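PDB 4O1K: carbonic anhydrase, which probably catalyses the reversible hydration of carbon dioxide to bicarbonate, as a tetrameric, zinc-dependent enzyme of the beta class. Local coordinates for residues Cys56-Ile61 / Tyr113-Val118; Tyr51-Cys56 / Val108-Tyr113. All blocks are in the same frame, centred on the assembly; numbering follows the deposited sequence.

Contact 1 (Cys56-Ile61 / Tyr113-Val118). With ZN (zinc ion), chain B.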
ATOM      1  N   CYS A  56      18.420   3.387  -3.994  1.00 26.60           N
ATOM      2  CA  CYS A  56      17.574   4.581  -4.183  1.00 27.41           C
ATOM      3  C   CYS A  56      17.369   4.954  -5.651  1.00 31.17           C
ATOM      4  O   CYS A  56      18.287   4.817  -6.484  1.00 27.29           O
ATOM      5  CB  CYS A  56      18.137   5.754  -3.401  1.00 30.22           C
ATOM      6  SG  CYS A  56      17.123   7.262  -3.596  1.00 32.16           S
ATOM      7  N   SER A  57      16.170   5.433  -5.973  1.00 24.44           N
ATOM      8  CA  SER A  57      15.839   5.813  -7.336  1.00 24.77           C
ATOM      9  C   SER A  57      16.692   6.981  -7.845  1.00 27.48           C
ATOM     10  O   SER A  57      16.827   7.153  -9.054  1.00 29.35           O
ATOM     11  CB  SER A  57      14.370   6.175  -7.436  1.00 24.57           C
ATOM     12  OG  SER A  57      13.573   5.016  -7.235  1.00 26.67           O
ATOM     13  N   ASP A  58      17.190   7.808  -6.929  1.00 25.99           N
ATOM     14  CA  ASP A  58      17.941   9.004  -7.340  1.00 33.68           C
ATOM     15  C   ASP A  58      19.430   8.865  -7.194  1.00 38.98           C
ATOM     16  O   ASP A  58      20.147   9.861  -7.330  1.00 42.23           O
ATOM     17  CB  ASP A  58      17.472  10.318  -6.669  1.00 38.74           C
ATOM     18  CG  ASP A  58      17.590  10.313  -5.138  1.00 43.10           C
ATOM     19  OD1 ASP A  58      18.669   9.997  -4.578  1.00 39.53           O
ATOM     20  OD2 ASP A  58      16.574  10.640  -4.469  1.00 45.30           O
ATOM     21  N   SER A  59      19.890   7.651  -6.905  1.00 38.33           N
ATOM     22  CA  SER A  59      21.312   7.342  -6.986  1.00 42.94           C
ATOM     23  C   SER A  59      21.634   7.282  -8.480  1.00 44.29           C
ATOM     24  O   SER A  59      20.742   7.055  -9.292  1.00 44.05           O
ATOM     25  CB  SER A  59      21.613   6.014  -6.289  1.00 44.80           C
ATOM     26  OG  SER A  59      20.991   4.920  -6.947  1.00 44.65           O
ATOM     27  N   ARG A  60      22.887   7.521  -8.858  1.00 48.68           N
ATOM     28  CA  ARG A  60      23.178   7.791 -10.276  1.00 51.69           C
ATOM     29  C   ARG A  60      23.901   6.671 -11.022  1.00 53.12           C
ATOM     30  O   ARG A  60      23.891   6.631 -12.253  1.00 59.06           O
ATOM     31  CB  ARG A  60      23.976   9.089 -10.421  1.00 53.84           C
ATOM     32  CG  ARG A  60      23.924   9.976  -9.202  1.00 60.74           C
ATOM     33  CD  ARG A  60      23.665  11.430  -9.568  1.00 66.26           C
ATOM     34  NE  ARG A  60      24.377  12.333  -8.671  1.00 69.32           N
ATOM     35  CZ  ARG A  60      23.987  12.638  -7.434  1.00 72.48           C
ATOM     36  NH1 ARG A  60      24.716  13.472  -6.703  1.00 73.39           N
ATOM     37  NH2 ARG A  60      22.882  12.108  -6.915  1.00 72.84           N
ATOM     38  N   ILE A  61      24.544   5.781 -10.279  1.00 50.08           N
ATOM     39  CA  ILE A  61      25.286   4.683 -10.877  1.00 48.66           C
ATOM     40  C   ILE A  61      24.571   3.404 -10.456  1.00 44.29           C
ATOM     41  O   ILE A  61      24.226   3.261  -9.290  1.00 43.99           O
ATOM     42  CB  ILE A  61      26.758   4.662 -10.358  1.00 56.30           C
ATOM     43  CG1 ILE A  61      27.522   5.914 -10.802  1.00 55.66           C
ATOM     44  CG2 ILE A  61      27.493   3.438 -10.845  1.00 57.07           C
ATOM     45  CD1 ILE A  61      27.752   5.986 -12.295  1.00 56.54           C
ATOM     46  N   TYR A 113      25.126   9.268  -0.220  1.00 32.58           N
ATOM     47  CA  TYR A 113      25.206  10.641   0.280  1.00 36.08           C
ATOM     48  C   TYR A 113      24.693  11.574  -0.785  1.00 38.69           C
ATOM     49  O   TYR A 113      24.836  11.297  -1.987  1.00 39.64           O
ATOM     50  CB  TYR A 113      26.642  11.028   0.675  1.00 35.22           C
ATOM     51  CG  TYR A 113      27.174  10.202   1.826  1.00 39.74           C
ATOM     52  CD1 TYR A 113      26.543  10.212   3.065  1.00 39.02           C
ATOM     53  CD2 TYR A 113      28.300   9.414   1.681  1.00 43.60           C
ATOM     54  CE1 TYR A 113      27.018   9.449   4.120  1.00 41.16           C
ATOM     55  CE2 TYR A 113      28.789   8.654   2.739  1.00 45.36           C
ATOM     56  CZ  TYR A 113      28.138   8.677   3.955  1.00 43.78           C
ATOM     57  OH  TYR A 113      28.604   7.918   5.008  1.00 43.43           O
ATOM     58  N   GLY A 114      24.099  12.682  -0.354  1.00 42.46           N
ATOM     59  CA  GLY A 114      23.535  13.617  -1.304  1.00 44.67           C
ATOM     60  C   GLY A 114      22.134  13.221  -1.724  1.00 44.17           C
ATOM     61  O   GLY A 114      21.547  13.878  -2.577  1.00 45.20           O
ATOM     62  N   CYS A 115      21.593  12.167  -1.110  1.00 37.84           N
ATOM     63  CA  CYS A 115      20.269  11.661  -1.458  1.00 34.13           C
ATOM     64  C   CYS A 115      19.191  12.727  -1.484  1.00 37.23           C
ATOM     65  O   CYS A 115      18.916  13.377  -0.464  1.00 36.91           O
ATOM     66  CB  CYS A 115      19.856  10.569  -0.486  1.00 30.39           C
ATOM     67  SG  CYS A 115      18.285   9.756  -0.916  1.00 35.67           S
ATOM     68  N   GLY A 116      18.578  12.900  -2.652  1.00 39.31           N
ATOM     69  CA  GLY A 116      17.532  13.892  -2.819  1.00 37.71           C
ATOM     70  C   GLY A 116      16.289  13.617  -2.003  1.00 36.83           C
ATOM     71  O   GLY A 116      15.629  14.553  -1.538  1.00 32.96           O
ATOM     72  N   GLY A 117      15.958  12.343  -1.834  1.00 35.06           N
ATOM     73  CA  GLY A 117      14.766  11.957  -1.099  1.00 37.21           C
ATOM     74  C   GLY A 117      14.860  12.282   0.377  1.00 32.27           C
ATOM     75  O   GLY A 117      13.925  12.834   0.949  1.00 34.42           O
ATOM     76  N   VAL A 118      15.993  11.940   0.989  1.00 31.61           N
ATOM     77  CA  VAL A 118      16.296  12.320   2.370  1.00 30.59           C
ATOM     78  C   VAL A 118      16.261  13.851   2.557  1.00 38.20           C
ATOM     79  O   VAL A 118      15.533  14.402   3.448  1.00 40.94           O
ATOM     80  CB  VAL A 118      17.642  11.704   2.787  1.00 31.16           C
ATOM     81  CG1 VAL A 118      18.069  12.211   4.149  1.00 32.18           C
ATOM     82  CG2 VAL A 118      17.529  10.187   2.800  1.00 28.88           C
TER
HETATM   83 ZN    ZN B 301      18.553   8.965  -2.993  1.00 32.74          ZN
HETATM   84  O   HOH W   1      20.159  12.840  -5.241  1.00 59.73           O
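Cys-56 and Cys-115 both carry SG anti to the backbone N (chi1 -180° and -175°), and from the C-terminal end of strand 51-56 and the residue just ahead of helix 116-121 the two sulfurs reach one zinc ion, at 2.3 Å from Cys-56 SG and 2.2 Å from Cys-115 SG. Asp-58 has CG between its backbone N and carbonyl carbon (chi1 60°), which sends the carboxylate out of the type I turn from Cys-56 to Ser-59, toward the zinc and the helix start, and its OD1 meets the metal at 1.9 Å. His-112 supplies the fourth ligand. The other carboxylate oxygen, Asp-58 OD2, accepts a weak bond of 3.2 Å from Gly-117 N in the first turn of helix 116-121. Each sulfur has an N-H close by: Asp-58 N points almost straight at Cys-56 SG, 3.4 Å away, while Val-118 N gives a weak capping bond to SG of Cys-115, the N-cap residue of that helix. Both probably temper the negative charge of zinc-bound thiolates. Water 1, held by Gly-114 O, links weakly to Asp-58 OD1 and Arg-60 NH2. Carboxylate ligation is consistent with the closed state known from beta-carbonic anhydrases, where aspartate displaces the catalytic water.

Contact 2 (Tyr51-Cys56 / Val108-Tyr113). With ZN (zinc ion), chain B.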
ATOM      1  N   TYR A  51      22.252 -11.887  -4.843  1.00 32.85           N
ATOM      2  CA  TYR A  51      21.934 -10.668  -4.073  1.00 28.56           C
ATOM      3  C   TYR A  51      20.553 -10.148  -4.365  1.00 30.61           C
ATOM      4  O   TYR A  51      20.130 -10.147  -5.527  1.00 31.60           O
ATOM      5  CB  TYR A  51      22.874  -9.529  -4.491  1.00 33.21           C
ATOM      6  CG  TYR A  51      24.301  -9.642  -3.996  1.00 37.34           C
ATOM      7  CD1 TYR A  51      24.716  -8.937  -2.872  1.00 40.85           C
ATOM      8  CD2 TYR A  51      25.238 -10.418  -4.670  1.00 41.09           C
ATOM      9  CE1 TYR A  51      26.011  -9.025  -2.419  1.00 42.35           C
ATOM     10  CE2 TYR A  51      26.533 -10.499  -4.227  1.00 44.42           C
ATOM     11  CZ  TYR A  51      26.909  -9.802  -3.102  1.00 43.60           C
ATOM     12  OH  TYR A  51      28.203  -9.888  -2.656  1.00 50.86           O
ATOM     13  N   LEU A  52      19.886  -9.660  -3.313  1.00 28.86           N
ATOM     14  CA  LEU A  52      18.799  -8.692  -3.420  1.00 30.18           C
ATOM     15  C   LEU A  52      19.381  -7.319  -3.052  1.00 30.72           C
ATOM     16  O   LEU A  52      19.972  -7.152  -1.994  1.00 31.91           O
ATOM     17  CB  LEU A  52      17.660  -9.026  -2.446  1.00 29.59           C
ATOM     18  CG  LEU A  52      16.607  -7.928  -2.263  1.00 33.51           C
ATOM     19  CD1 LEU A  52      15.913  -7.573  -3.588  1.00 34.38           C
ATOM     20  CD2 LEU A  52      15.560  -8.311  -1.214  1.00 31.39           C
ATOM     21  N   TRP A  53      19.251  -6.353  -3.946  1.00 29.54           N
ATOM     22  CA  TRP A  53      19.806  -5.022  -3.730  1.00 27.17           C
ATOM     23  C   TRP A  53      18.641  -4.072  -3.612  1.00 25.26           C
ATOM     24  O   TRP A  53      17.826  -3.968  -4.534  1.00 28.99           O
ATOM     25  CB  TRP A  53      20.630  -4.628  -4.950  1.00 31.01           C
ATOM     26  CG  TRP A  53      21.313  -3.312  -4.844  1.00 30.86           C
ATOM     27  CD1 TRP A  53      20.786  -2.069  -5.078  1.00 30.71           C
ATOM     28  CD2 TRP A  53      22.691  -3.116  -4.515  1.00 33.49           C
ATOM     29  NE1 TRP A  53      21.777  -1.101  -4.884  1.00 30.82           N
ATOM     30  CE2 TRP A  53      22.943  -1.728  -4.531  1.00 33.45           C
ATOM     31  CE3 TRP A  53      23.738  -3.990  -4.196  1.00 35.06           C
ATOM     32  CZ2 TRP A  53      24.212  -1.197  -4.247  1.00 35.61           C
ATOM     33  CZ3 TRP A  53      24.982  -3.458  -3.907  1.00 37.76           C
ATOM     34  CH2 TRP A  53      25.209  -2.085  -3.942  1.00 34.95           C
ATOM     35  N   ILE A  54      18.565  -3.359  -2.499  1.00 23.13           N
ATOM     36  CA  ILE A  54      17.528  -2.338  -2.306  1.00 22.31           C
ATOM     37  C   ILE A  54      18.225  -0.988  -2.296  1.00 27.37           C
ATOM     38  O   ILE A  54      18.959  -0.660  -1.356  1.00 24.59           O
ATOM     39  CB  ILE A  54      16.776  -2.540  -0.970  1.00 24.67           C
ATOM     40  CG1 ILE A  54      16.162  -3.946  -0.954  1.00 26.74           C
ATOM     41  CG2 ILE A  54      15.662  -1.481  -0.816  1.00 27.13           C
ATOM     42  CD1 ILE A  54      15.496  -4.332   0.389  1.00 28.24           C
ATOM     43  N   GLY A  55      18.036  -0.217  -3.359  1.00 27.24           N
ATOM     44  CA  GLY A  55      18.765   1.041  -3.486  1.00 24.55           C
ATOM     45  C   GLY A  55      17.847   2.207  -3.777  1.00 25.95           C
ATOM     46  O   GLY A  55      16.624   2.055  -3.807  1.00 22.20           O
ATOM     47  N   CYS A  56      18.420   3.387  -3.994  1.00 26.60           N
ATOM     48  CA  CYS A  56      17.574   4.581  -4.183  1.00 27.41           C
ATOM     49  C   CYS A  56      17.369   4.954  -5.651  1.00 31.17           C
ATOM     50  O   CYS A  56      18.287   4.817  -6.484  1.00 27.29           O
ATOM     51  CB  CYS A  56      18.137   5.754  -3.401  1.00 30.22           C
ATOM     52  SG  CYS A  56      17.123   7.262  -3.596  1.00 32.16           S
ATOM     53  N   VAL A 108      21.250  -6.358   0.485  1.00 27.39           N
ATOM     54  CA  VAL A 108      22.007  -5.136   0.765  1.00 22.38           C
ATOM     55  C   VAL A 108      20.998  -4.004   0.702  1.00 23.06           C
ATOM     56  O   VAL A 108      20.231  -3.953  -0.251  1.00 26.65           O
ATOM     57  CB  VAL A 108      22.985  -4.867  -0.385  1.00 29.27           C
ATOM     58  CG1 VAL A 108      23.598  -3.466  -0.246  1.00 30.94           C
ATOM     59  CG2 VAL A 108      24.073  -5.978  -0.446  1.00 26.11           C
ATOM     60  N   VAL A 109      21.005  -3.119   1.694  1.00 22.47           N
ATOM     61  CA  VAL A 109      20.316  -1.833   1.568  1.00 25.57           C
ATOM     62  C   VAL A 109      21.432  -0.845   1.340  1.00 23.88           C
ATOM     63  O   VAL A 109      22.333  -0.726   2.174  1.00 25.78           O
ATOM     64  CB  VAL A 109      19.574  -1.454   2.854  1.00 24.54           C
ATOM     65  CG1 VAL A 109      19.017  -0.030   2.751  1.00 26.62           C
ATOM     66  CG2 VAL A 109      18.430  -2.424   3.083  1.00 26.90           C
ATOM     67  N   CYS A 110      21.389  -0.150   0.203  1.00 22.71           N
ATOM     68  CA  CYS A 110      22.450   0.798  -0.115  1.00 25.04           C
ATOM     69  C   CYS A 110      21.884   2.196  -0.170  1.00 28.63           C
ATOM     70  O   CYS A 110      21.031   2.492  -1.024  1.00 28.88           O
ATOM     71  CB  CYS A 110      23.076   0.460  -1.463  1.00 27.25           C
ATOM     72  SG  CYS A 110      24.616   1.404  -1.768  1.00 32.72           S
ATOM     73  N   GLY A 111      22.326   3.057   0.739  1.00 26.53           N
ATOM     74  CA  GLY A 111      21.920   4.448   0.633  1.00 26.95           C
ATOM     75  C   GLY A 111      23.008   5.197  -0.110  1.00 28.19           C
ATOM     76  O   GLY A 111      23.974   4.588  -0.579  1.00 28.00           O
ATOM     77  N   HIS A 112      22.867   6.514  -0.215  1.00 31.17           N
ATOM     78  CA  HIS A 112      23.922   7.278  -0.883  1.00 30.81           C
ATOM     79  C   HIS A 112      23.929   8.701  -0.373  1.00 30.80           C
ATOM     80  O   HIS A 112      22.870   9.265  -0.065  1.00 29.62           O
ATOM     81  CB  HIS A 112      23.799   7.197  -2.415  1.00 31.74           C
ATOM     82  CG  HIS A 112      22.576   7.864  -2.963  1.00 32.42           C
ATOM     83  ND1 HIS A 112      22.640   8.929  -3.837  1.00 36.40           N
ATOM     84  CD2 HIS A 112      21.259   7.633  -2.744  1.00 33.08           C
ATOM     85  CE1 HIS A 112      21.412   9.343  -4.112  1.00 34.98           C
ATOM     86  NE2 HIS A 112      20.559   8.563  -3.475  1.00 29.92           N
ATOM     87  N   TYR A 113      25.126   9.268  -0.220  1.00 32.58           N
ATOM     88  CA  TYR A 113      25.206  10.641   0.280  1.00 36.08           C
ATOM     89  C   TYR A 113      24.693  11.574  -0.785  1.00 38.69           C
ATOM     90  O   TYR A 113      24.836  11.297  -1.987  1.00 39.64           O
ATOM     91  CB  TYR A 113      26.642  11.028   0.675  1.00 35.22           C
ATOM     92  CG  TYR A 113      27.174  10.202   1.826  1.00 39.74           C
ATOM     93  CD1 TYR A 113      26.543  10.212   3.065  1.00 39.02           C
ATOM     94  CD2 TYR A 113      28.300   9.414   1.681  1.00 43.60           C
ATOM     95  CE1 TYR A 113      27.018   9.449   4.120  1.00 41.16           C
ATOM     96  CE2 TYR A 113      28.789   8.654   2.739  1.00 45.36           C
ATOM     97  CZ  TYR A 113      28.138   8.677   3.955  1.00 43.78           C
ATOM     98  OH  TYR A 113      28.604   7.918   5.008  1.00 43.43           O
TER
HETATM   99 ZN    ZN B 301      18.553   8.965  -2.993  1.00 32.74          ZN
HETATM  100  O   HOH W   2      21.196   3.729  -3.564  1.00 37.67           O
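Val-108 lies over the indole of Trp-53, its CG1 branch 4.1 Å from the centroid of the six-membered ring and 18° off the ring normal, a CH-pi contact displaced toward the CZ3 and CE3 rim. The indole reaches this methyl because Trp-53 CG is anti to the backbone N (chi1 -177°), which extends the ring toward the neighbouring strand. Farther along that strand, Cys-110 CB packs tightly against Trp-53 CZ2, 3.4 Å away, and Cys-110 SG makes an oblique sulfur-aromatic contact with the same ring. The second branch of Val-108, CG2, meets the edge of the Tyr-51 ring at CD1 (3.9 Å). On the opposite face of the sheet Ile-54 pairs more loosely with Val-109, which also packs on helix 154-174, whereas Trp-53 is backed by helix 63-67. Strands 51-56 and 106-112 are parallel neighbours inside the central beta sheet of the beta-carbonic anhydrase fold, and their short segments are inclined at 21°. Three nearly linear backbone bonds stitch them together: Val-108 N to Leu-52 O, Ile-54 N to Val-108 O and Cys-110 N to Ile-54 O. Beyond Gly-55 the ladder opens, and water 2 bridges the gap, accepting from Cys-56 N at 2.8 Å and donating to Cys-110 O at 2.8 Å. At the C-terminal strand ends His-112 NE2 binds the zinc ion at 2.1 Å, and Cys-56 SG approaches the edge of the imidazole ring, 3.7 Å from His-112 NE2.

After helices 16-35 and 39-44 the chain enters strand 51-56, then turns at Cys-56 into the loop 56-61. It goes on through helix 63-67, strand 74-79 and helix 89-100 before strand 106-112 returns beside strand 51-56, where contact 2 closes the loop. Contact 1 closes five residues later, as the chain passes Tyr-113 and enters helix 116-121. Because the segments alternate, the two loops cross, and Cys-56 and Tyr-113 belong to both contacts. Contact 2 joins neighbouring strands in the sheet core; contact 1 joins the loop after strand 51-56 to the turn and helix start after strand 106-112. The zinc ion, with ligands drawn from all four segments, ties sheet, loop and helix start together.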